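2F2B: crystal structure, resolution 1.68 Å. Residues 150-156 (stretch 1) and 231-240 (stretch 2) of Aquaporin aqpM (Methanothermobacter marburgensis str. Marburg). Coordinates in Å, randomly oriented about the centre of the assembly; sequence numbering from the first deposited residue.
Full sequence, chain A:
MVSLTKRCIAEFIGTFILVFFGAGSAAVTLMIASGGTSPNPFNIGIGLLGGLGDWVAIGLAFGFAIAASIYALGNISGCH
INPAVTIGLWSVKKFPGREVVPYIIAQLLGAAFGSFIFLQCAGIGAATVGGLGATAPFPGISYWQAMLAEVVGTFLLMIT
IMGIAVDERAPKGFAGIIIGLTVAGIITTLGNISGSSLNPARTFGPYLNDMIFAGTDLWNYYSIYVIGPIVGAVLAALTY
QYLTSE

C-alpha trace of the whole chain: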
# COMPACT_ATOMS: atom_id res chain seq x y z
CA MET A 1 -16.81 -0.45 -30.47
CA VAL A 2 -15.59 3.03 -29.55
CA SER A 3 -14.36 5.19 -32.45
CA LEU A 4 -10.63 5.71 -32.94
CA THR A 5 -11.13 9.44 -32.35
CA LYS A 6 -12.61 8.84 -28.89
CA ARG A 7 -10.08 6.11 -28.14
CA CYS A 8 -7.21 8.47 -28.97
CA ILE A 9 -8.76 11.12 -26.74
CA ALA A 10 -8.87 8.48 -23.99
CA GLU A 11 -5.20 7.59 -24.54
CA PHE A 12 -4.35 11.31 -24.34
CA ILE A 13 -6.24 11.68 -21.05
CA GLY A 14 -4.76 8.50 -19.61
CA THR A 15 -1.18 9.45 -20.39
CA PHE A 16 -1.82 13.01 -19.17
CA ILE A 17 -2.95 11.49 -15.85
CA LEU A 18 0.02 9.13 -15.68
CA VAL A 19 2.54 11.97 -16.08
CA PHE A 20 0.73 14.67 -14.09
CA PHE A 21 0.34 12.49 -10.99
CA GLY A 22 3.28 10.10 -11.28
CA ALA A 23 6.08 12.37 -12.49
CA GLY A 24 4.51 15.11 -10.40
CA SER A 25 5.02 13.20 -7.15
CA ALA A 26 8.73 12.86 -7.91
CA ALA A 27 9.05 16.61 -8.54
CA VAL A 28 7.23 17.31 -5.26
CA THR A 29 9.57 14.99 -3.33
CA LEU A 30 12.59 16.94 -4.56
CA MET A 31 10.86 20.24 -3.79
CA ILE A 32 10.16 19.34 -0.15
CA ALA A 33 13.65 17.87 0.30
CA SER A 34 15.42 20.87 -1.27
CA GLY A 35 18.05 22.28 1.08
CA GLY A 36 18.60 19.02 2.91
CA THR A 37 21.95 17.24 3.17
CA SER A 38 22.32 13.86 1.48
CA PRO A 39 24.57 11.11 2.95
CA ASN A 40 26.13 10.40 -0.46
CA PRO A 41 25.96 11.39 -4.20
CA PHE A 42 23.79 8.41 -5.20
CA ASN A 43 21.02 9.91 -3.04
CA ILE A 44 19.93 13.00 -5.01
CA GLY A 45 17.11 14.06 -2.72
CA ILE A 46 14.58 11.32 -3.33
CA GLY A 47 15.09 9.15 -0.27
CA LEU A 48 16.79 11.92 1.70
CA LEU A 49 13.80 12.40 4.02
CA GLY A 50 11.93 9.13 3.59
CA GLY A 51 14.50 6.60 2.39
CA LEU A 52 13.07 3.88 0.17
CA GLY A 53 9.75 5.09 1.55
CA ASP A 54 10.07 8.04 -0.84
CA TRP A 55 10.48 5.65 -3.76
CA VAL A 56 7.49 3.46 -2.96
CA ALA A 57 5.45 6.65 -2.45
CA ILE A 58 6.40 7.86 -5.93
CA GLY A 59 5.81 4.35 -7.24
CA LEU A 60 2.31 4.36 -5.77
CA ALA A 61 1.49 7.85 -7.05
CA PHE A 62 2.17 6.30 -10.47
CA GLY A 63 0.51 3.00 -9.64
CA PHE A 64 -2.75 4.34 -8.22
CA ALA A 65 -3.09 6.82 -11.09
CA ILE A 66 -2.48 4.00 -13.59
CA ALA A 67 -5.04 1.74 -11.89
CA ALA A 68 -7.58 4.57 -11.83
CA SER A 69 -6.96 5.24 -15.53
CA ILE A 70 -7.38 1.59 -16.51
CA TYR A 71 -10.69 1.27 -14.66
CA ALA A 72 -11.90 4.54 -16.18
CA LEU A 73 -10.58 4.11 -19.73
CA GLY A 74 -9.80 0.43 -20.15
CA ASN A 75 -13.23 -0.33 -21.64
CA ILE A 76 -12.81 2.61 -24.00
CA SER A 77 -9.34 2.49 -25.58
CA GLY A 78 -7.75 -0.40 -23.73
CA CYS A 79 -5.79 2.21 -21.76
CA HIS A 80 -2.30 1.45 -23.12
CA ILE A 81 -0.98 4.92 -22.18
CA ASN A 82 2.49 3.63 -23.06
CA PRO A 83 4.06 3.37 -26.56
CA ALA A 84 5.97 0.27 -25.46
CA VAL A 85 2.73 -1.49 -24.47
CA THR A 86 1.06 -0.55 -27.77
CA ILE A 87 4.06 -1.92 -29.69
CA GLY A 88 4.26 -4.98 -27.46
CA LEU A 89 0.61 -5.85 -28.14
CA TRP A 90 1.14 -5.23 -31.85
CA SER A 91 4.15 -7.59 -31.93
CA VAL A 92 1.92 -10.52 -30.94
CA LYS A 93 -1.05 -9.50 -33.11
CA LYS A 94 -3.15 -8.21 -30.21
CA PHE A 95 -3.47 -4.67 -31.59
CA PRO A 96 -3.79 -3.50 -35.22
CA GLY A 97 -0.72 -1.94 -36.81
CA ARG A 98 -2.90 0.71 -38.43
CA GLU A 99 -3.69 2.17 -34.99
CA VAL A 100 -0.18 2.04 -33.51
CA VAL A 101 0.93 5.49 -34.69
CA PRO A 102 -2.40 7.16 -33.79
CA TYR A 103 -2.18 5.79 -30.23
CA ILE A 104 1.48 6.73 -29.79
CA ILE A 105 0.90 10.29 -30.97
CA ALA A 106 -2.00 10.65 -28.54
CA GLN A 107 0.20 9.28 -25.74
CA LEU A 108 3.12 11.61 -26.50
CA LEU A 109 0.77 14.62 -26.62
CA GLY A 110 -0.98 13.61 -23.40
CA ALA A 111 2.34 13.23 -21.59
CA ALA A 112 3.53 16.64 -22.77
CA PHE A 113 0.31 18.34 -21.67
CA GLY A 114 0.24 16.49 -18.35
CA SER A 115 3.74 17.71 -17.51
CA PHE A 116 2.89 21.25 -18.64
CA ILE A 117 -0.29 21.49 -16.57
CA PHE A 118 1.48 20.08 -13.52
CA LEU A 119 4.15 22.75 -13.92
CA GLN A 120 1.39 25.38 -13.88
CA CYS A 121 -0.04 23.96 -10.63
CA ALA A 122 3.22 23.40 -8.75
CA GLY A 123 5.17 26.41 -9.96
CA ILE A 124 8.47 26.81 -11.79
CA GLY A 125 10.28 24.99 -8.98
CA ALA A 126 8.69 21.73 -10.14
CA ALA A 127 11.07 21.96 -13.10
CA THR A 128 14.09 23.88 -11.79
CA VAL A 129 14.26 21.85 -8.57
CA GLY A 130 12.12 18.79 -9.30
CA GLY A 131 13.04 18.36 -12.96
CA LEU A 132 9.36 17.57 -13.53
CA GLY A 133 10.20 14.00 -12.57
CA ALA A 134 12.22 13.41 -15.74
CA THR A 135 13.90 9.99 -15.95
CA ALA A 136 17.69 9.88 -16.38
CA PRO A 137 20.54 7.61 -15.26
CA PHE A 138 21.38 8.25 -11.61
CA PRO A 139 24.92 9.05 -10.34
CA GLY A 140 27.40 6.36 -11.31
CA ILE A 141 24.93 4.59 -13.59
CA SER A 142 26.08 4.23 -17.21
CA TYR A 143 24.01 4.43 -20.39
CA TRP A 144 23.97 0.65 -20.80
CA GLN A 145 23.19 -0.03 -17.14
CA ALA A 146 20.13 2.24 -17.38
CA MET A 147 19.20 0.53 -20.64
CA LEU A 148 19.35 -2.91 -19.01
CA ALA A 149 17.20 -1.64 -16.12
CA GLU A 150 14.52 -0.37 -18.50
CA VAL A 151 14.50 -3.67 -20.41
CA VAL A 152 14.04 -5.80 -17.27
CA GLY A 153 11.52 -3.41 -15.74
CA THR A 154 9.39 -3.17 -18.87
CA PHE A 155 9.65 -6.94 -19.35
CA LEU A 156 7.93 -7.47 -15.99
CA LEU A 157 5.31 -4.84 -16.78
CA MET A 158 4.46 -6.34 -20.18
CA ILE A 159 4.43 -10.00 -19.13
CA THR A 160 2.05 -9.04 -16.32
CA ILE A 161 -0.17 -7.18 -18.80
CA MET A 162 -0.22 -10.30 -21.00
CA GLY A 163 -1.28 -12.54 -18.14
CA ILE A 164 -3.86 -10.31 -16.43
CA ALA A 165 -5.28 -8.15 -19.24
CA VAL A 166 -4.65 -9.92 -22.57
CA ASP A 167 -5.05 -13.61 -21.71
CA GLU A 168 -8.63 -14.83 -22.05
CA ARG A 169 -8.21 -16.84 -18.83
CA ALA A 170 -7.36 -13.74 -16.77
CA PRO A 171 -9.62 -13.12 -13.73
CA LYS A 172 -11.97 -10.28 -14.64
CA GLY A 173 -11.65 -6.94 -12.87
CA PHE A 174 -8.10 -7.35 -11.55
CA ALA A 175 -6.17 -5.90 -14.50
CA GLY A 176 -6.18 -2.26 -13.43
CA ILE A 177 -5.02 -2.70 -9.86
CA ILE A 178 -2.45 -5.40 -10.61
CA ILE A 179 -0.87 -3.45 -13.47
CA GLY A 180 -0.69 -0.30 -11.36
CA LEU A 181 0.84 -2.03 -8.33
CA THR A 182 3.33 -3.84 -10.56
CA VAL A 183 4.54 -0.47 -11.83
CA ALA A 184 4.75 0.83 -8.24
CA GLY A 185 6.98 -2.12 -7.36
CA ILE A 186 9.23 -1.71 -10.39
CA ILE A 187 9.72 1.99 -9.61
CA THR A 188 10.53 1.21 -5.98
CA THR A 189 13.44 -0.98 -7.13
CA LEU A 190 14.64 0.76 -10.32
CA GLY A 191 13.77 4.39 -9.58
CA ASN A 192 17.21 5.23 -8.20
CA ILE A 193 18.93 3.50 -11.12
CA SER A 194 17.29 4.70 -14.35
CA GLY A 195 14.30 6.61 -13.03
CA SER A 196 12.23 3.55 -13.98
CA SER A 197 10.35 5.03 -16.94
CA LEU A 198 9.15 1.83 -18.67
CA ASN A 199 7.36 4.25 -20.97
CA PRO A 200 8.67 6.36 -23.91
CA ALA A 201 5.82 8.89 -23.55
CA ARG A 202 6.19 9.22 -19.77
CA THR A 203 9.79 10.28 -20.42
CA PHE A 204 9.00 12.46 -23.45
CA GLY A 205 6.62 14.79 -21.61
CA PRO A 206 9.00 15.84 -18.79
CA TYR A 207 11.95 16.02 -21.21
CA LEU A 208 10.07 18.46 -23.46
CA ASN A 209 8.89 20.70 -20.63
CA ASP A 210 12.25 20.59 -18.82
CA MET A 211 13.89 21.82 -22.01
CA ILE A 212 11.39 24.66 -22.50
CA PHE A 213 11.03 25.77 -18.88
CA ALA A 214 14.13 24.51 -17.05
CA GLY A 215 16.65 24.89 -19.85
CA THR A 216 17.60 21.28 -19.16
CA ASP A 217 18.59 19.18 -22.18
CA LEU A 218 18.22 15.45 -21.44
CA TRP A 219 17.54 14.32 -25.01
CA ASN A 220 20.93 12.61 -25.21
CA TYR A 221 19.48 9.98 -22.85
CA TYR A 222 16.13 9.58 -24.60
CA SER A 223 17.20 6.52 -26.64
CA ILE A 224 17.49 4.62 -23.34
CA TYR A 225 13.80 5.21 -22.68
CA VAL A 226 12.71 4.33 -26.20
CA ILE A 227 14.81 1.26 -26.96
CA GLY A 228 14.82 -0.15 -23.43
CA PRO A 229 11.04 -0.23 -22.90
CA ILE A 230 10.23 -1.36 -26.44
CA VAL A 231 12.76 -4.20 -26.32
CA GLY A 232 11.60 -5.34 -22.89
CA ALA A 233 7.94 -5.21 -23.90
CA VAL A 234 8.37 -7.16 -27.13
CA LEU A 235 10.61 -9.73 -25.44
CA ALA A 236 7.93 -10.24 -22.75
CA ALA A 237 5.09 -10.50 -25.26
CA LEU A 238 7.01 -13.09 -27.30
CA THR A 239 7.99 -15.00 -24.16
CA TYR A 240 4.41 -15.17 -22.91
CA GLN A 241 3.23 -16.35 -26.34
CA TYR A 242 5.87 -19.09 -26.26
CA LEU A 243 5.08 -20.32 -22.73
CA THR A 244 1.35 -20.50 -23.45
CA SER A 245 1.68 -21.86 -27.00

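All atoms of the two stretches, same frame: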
# COMPACT_ATOMS: atom_id res chain seq x y z
N GLU A 150 15.78 -0.62 -17.81
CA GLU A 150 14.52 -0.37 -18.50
C GLU A 150 14.01 -1.63 -19.21
O GLU A 150 12.80 -1.87 -19.27
CB GLU A 150 14.68 0.79 -19.50
CG GLU A 150 14.89 2.14 -18.81
CD GLU A 150 13.65 2.63 -18.06
OE1 GLU A 150 13.80 3.31 -17.02
OE2 GLU A 150 12.52 2.35 -18.52
N VAL A 151 14.92 -2.44 -19.75
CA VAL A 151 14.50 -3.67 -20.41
C VAL A 151 13.87 -4.64 -19.40
O VAL A 151 12.77 -5.16 -19.63
CB VAL A 151 15.68 -4.39 -21.10
CG1 VAL A 151 15.24 -5.78 -21.59
CG2 VAL A 151 16.18 -3.57 -22.27
N VAL A 152 14.55 -4.87 -18.28
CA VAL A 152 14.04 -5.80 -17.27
C VAL A 152 12.75 -5.28 -16.65
O VAL A 152 11.78 -6.03 -16.48
CB VAL A 152 15.09 -6.03 -16.15
CG1 VAL A 152 14.55 -7.02 -15.11
CG2 VAL A 152 16.39 -6.57 -16.76
N GLY A 153 12.72 -3.99 -16.32
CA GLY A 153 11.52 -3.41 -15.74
C GLY A 153 10.32 -3.49 -16.67
O GLY A 153 9.23 -3.87 -16.26
N THR A 154 10.50 -3.14 -17.94
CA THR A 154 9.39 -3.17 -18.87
C THR A 154 8.99 -4.61 -19.21
O THR A 154 7.84 -4.87 -19.55
CB THR A 154 9.71 -2.39 -20.16
OG1 THR A 154 10.25 -1.10 -19.82
CG2 THR A 154 8.44 -2.16 -20.97
N PHE A 155 9.94 -5.53 -19.10
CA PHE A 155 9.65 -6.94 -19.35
C PHE A 155 8.62 -7.39 -18.31
O PHE A 155 7.61 -8.02 -18.65
CB PHE A 155 10.93 -7.78 -19.21
CG PHE A 155 10.70 -9.26 -19.39
CD1 PHE A 155 10.83 -9.86 -20.64
CD2 PHE A 155 10.35 -10.06 -18.30
CE1 PHE A 155 10.61 -11.23 -20.81
CE2 PHE A 155 10.14 -11.44 -18.46
CZ PHE A 155 10.27 -12.02 -19.72
N LEU A 156 8.87 -7.08 -17.04
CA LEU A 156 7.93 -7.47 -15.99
C LEU A 156 6.56 -6.83 -16.21
O LEU A 156 5.53 -7.49 -16.10
CB LEU A 156 8.45 -7.08 -14.60
CG LEU A 156 7.47 -7.38 -13.46
CD1 LEU A 156 7.14 -8.87 -13.45
CD2 LEU A 156 8.06 -6.96 -12.12
N VAL A 231 12.12 -2.89 -26.28
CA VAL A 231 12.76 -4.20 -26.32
C VAL A 231 12.21 -5.10 -25.21
O VAL A 231 11.87 -6.26 -25.44
CB VAL A 231 14.29 -4.08 -26.16
CG1 VAL A 231 14.91 -5.45 -25.94
CG2 VAL A 231 14.88 -3.42 -27.41
N GLY A 232 12.12 -4.56 -24.00
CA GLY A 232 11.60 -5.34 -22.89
C GLY A 232 10.17 -5.78 -23.13
O GLY A 232 9.82 -6.93 -22.85
N ALA A 233 9.34 -4.89 -23.65
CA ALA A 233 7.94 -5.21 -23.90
C ALA A 233 7.78 -6.30 -24.96
O ALA A 233 7.03 -7.26 -24.76
CB ALA A 233 7.17 -3.96 -24.32
N VAL A 234 8.48 -6.16 -26.08
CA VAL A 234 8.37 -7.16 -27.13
C VAL A 234 8.91 -8.51 -26.66
O VAL A 234 8.30 -9.55 -26.91
CB VAL A 234 9.10 -6.71 -28.41
CG1 VAL A 234 9.11 -7.83 -29.44
CG2 VAL A 234 8.40 -5.49 -28.99
N LEU A 235 10.03 -8.49 -25.95
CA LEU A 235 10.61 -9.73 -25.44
C LEU A 235 9.62 -10.44 -24.51
O LEU A 235 9.49 -11.67 -24.55
CB LEU A 235 11.91 -9.46 -24.68
CG LEU A 235 13.14 -9.05 -25.51
CD1 LEU A 235 14.32 -8.81 -24.59
CD2 LEU A 235 13.47 -10.14 -26.52
N ALA A 236 8.91 -9.67 -23.68
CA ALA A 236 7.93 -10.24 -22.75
C ALA A 236 6.73 -10.80 -23.49
O ALA A 236 6.24 -11.89 -23.17
CB ALA A 236 7.48 -9.16 -21.75
N ALA A 237 6.24 -10.06 -24.48
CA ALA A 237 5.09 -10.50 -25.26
C ALA A 237 5.41 -11.82 -25.97
O ALA A 237 4.61 -12.75 -25.95
CB ALA A 237 4.70 -9.43 -26.27
N LEU A 238 6.59 -11.88 -26.59
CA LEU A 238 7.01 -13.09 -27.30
C LEU A 238 7.22 -14.26 -26.35
O LEU A 238 6.92 -15.41 -26.68
CB LEU A 238 8.29 -12.81 -28.09
CG LEU A 238 8.13 -11.83 -29.25
CD1 LEU A 238 9.49 -11.50 -29.84
CD2 LEU A 238 7.23 -12.44 -30.31
N THR A 239 7.75 -13.97 -25.16
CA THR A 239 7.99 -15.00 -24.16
C THR A 239 6.67 -15.58 -23.66
O THR A 239 6.53 -16.79 -23.53
CB THR A 239 8.77 -14.42 -22.95
OG1 THR A 239 10.06 -13.99 -23.38
CG2 THR A 239 8.93 -15.48 -21.86
N TYR A 240 5.70 -14.71 -23.39
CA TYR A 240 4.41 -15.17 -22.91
C TYR A 240 3.75 -16.05 -23.96
O TYR A 240 3.19 -17.11 -23.65
CB TYR A 240 3.50 -13.98 -22.59
CG TYR A 240 2.23 -14.38 -21.89
CD1 TYR A 240 1.07 -14.68 -22.62
CD2 TYR A 240 2.18 -14.50 -20.50
CE1 TYR A 240 -0.10 -15.09 -21.97
CE2 TYR A 240 1.02 -14.91 -19.85
CZ TYR A 240 -0.11 -15.20 -20.59
OH TYR A 240 -1.25 -15.62 -19.95

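How can two helices come so close that their backbones touch? Both stretches are segments of longer helices, running in broadly the same direction and crossing at -43°, with axes only 7.1 Å apart at the nearest point. The crossing is centred on Gly-232, whose CA lies 4.2 Å from the CA of Val-151. Gly-232 has no side chain, and a CB there would point toward the first helix and fall 2.3 Å from Val-151 O, an outright clash, while also crowding Phe-155 N and Thr-154 CB. The bare glycine therefore makes the hollow into which the backbone of the first helix settles.

What holds the backbones together where they meet? No hydrogen bond crosses the interface; backbone amides here serve their own helices, as in Phe-155 N to Val-151 O at 2.9 Å and Ala-236 N to Gly-232 O at 3.0 Å. The close approach instead brings two CA-H...O contacts into reach, running in opposite senses: Gly-232 CA lies 3.5 Å from Val-151 O, and Phe-155 CA lies 3.5 Å from Gly-232 O. Each is a weak, mainly electrostatic attraction between a slightly polarised CH and a carbonyl oxygen. The two acceptors, Val-151 O and Gly-232 O, also take the helical hydrogen bonds just described.

Which side chain acts as the knob? Phe-155 does, giving up 93 Å² to the contact, the most of any residue in either stretch. Its CA-to-CB bond points sideways, but with chi1 at 177° (t) the ring end swings nearer and sits as a knob among Gly-232, Leu-235, Ala-236 and Thr-239. The small methyl of Ala-236 leaves room for the ring and lies over one face: its CB is 4.0 Å from the ring centroid, a CH-pi contact, and 3.6 Å from Phe-155 CD1. The same CB packs 3.3 Å from Phe-155 O, so it touches backbone as well as ring. At the ring edge, Phe-155 CE1 meets Thr-239 OG1 at 3.8 Å. That hydroxyl donates to Leu-235 O within its own helix (OG1 to O, 2.7 Å), so its polarity is satisfied beside the aromatic surface. Leu-235 adds an apolar contact, its CB 4.2 Å from Phe-155 CD1.

How is the rest of the seam closed around the glycine? Thr-154 points toward the second helix, and its methyl carbon CG2 rests 4.0 Å from Ala-233 CB, one small group against another. Its hydroxyl is bonded within its own helix, OG1 donating to Glu-150 O at 2.7 Å, so this hydroxyl has a partner without reaching across the gap. Val-151 packs more loosely: both of its methyls lie near Val-231 CG1, CG2 at 4.3 Å and CG1 at 4.4 Å, and CG1 also lies 4.4 Å from Leu-235 CD1. These are ordinary apolar contacts, flanking the tighter meeting of backbones at Gly-232.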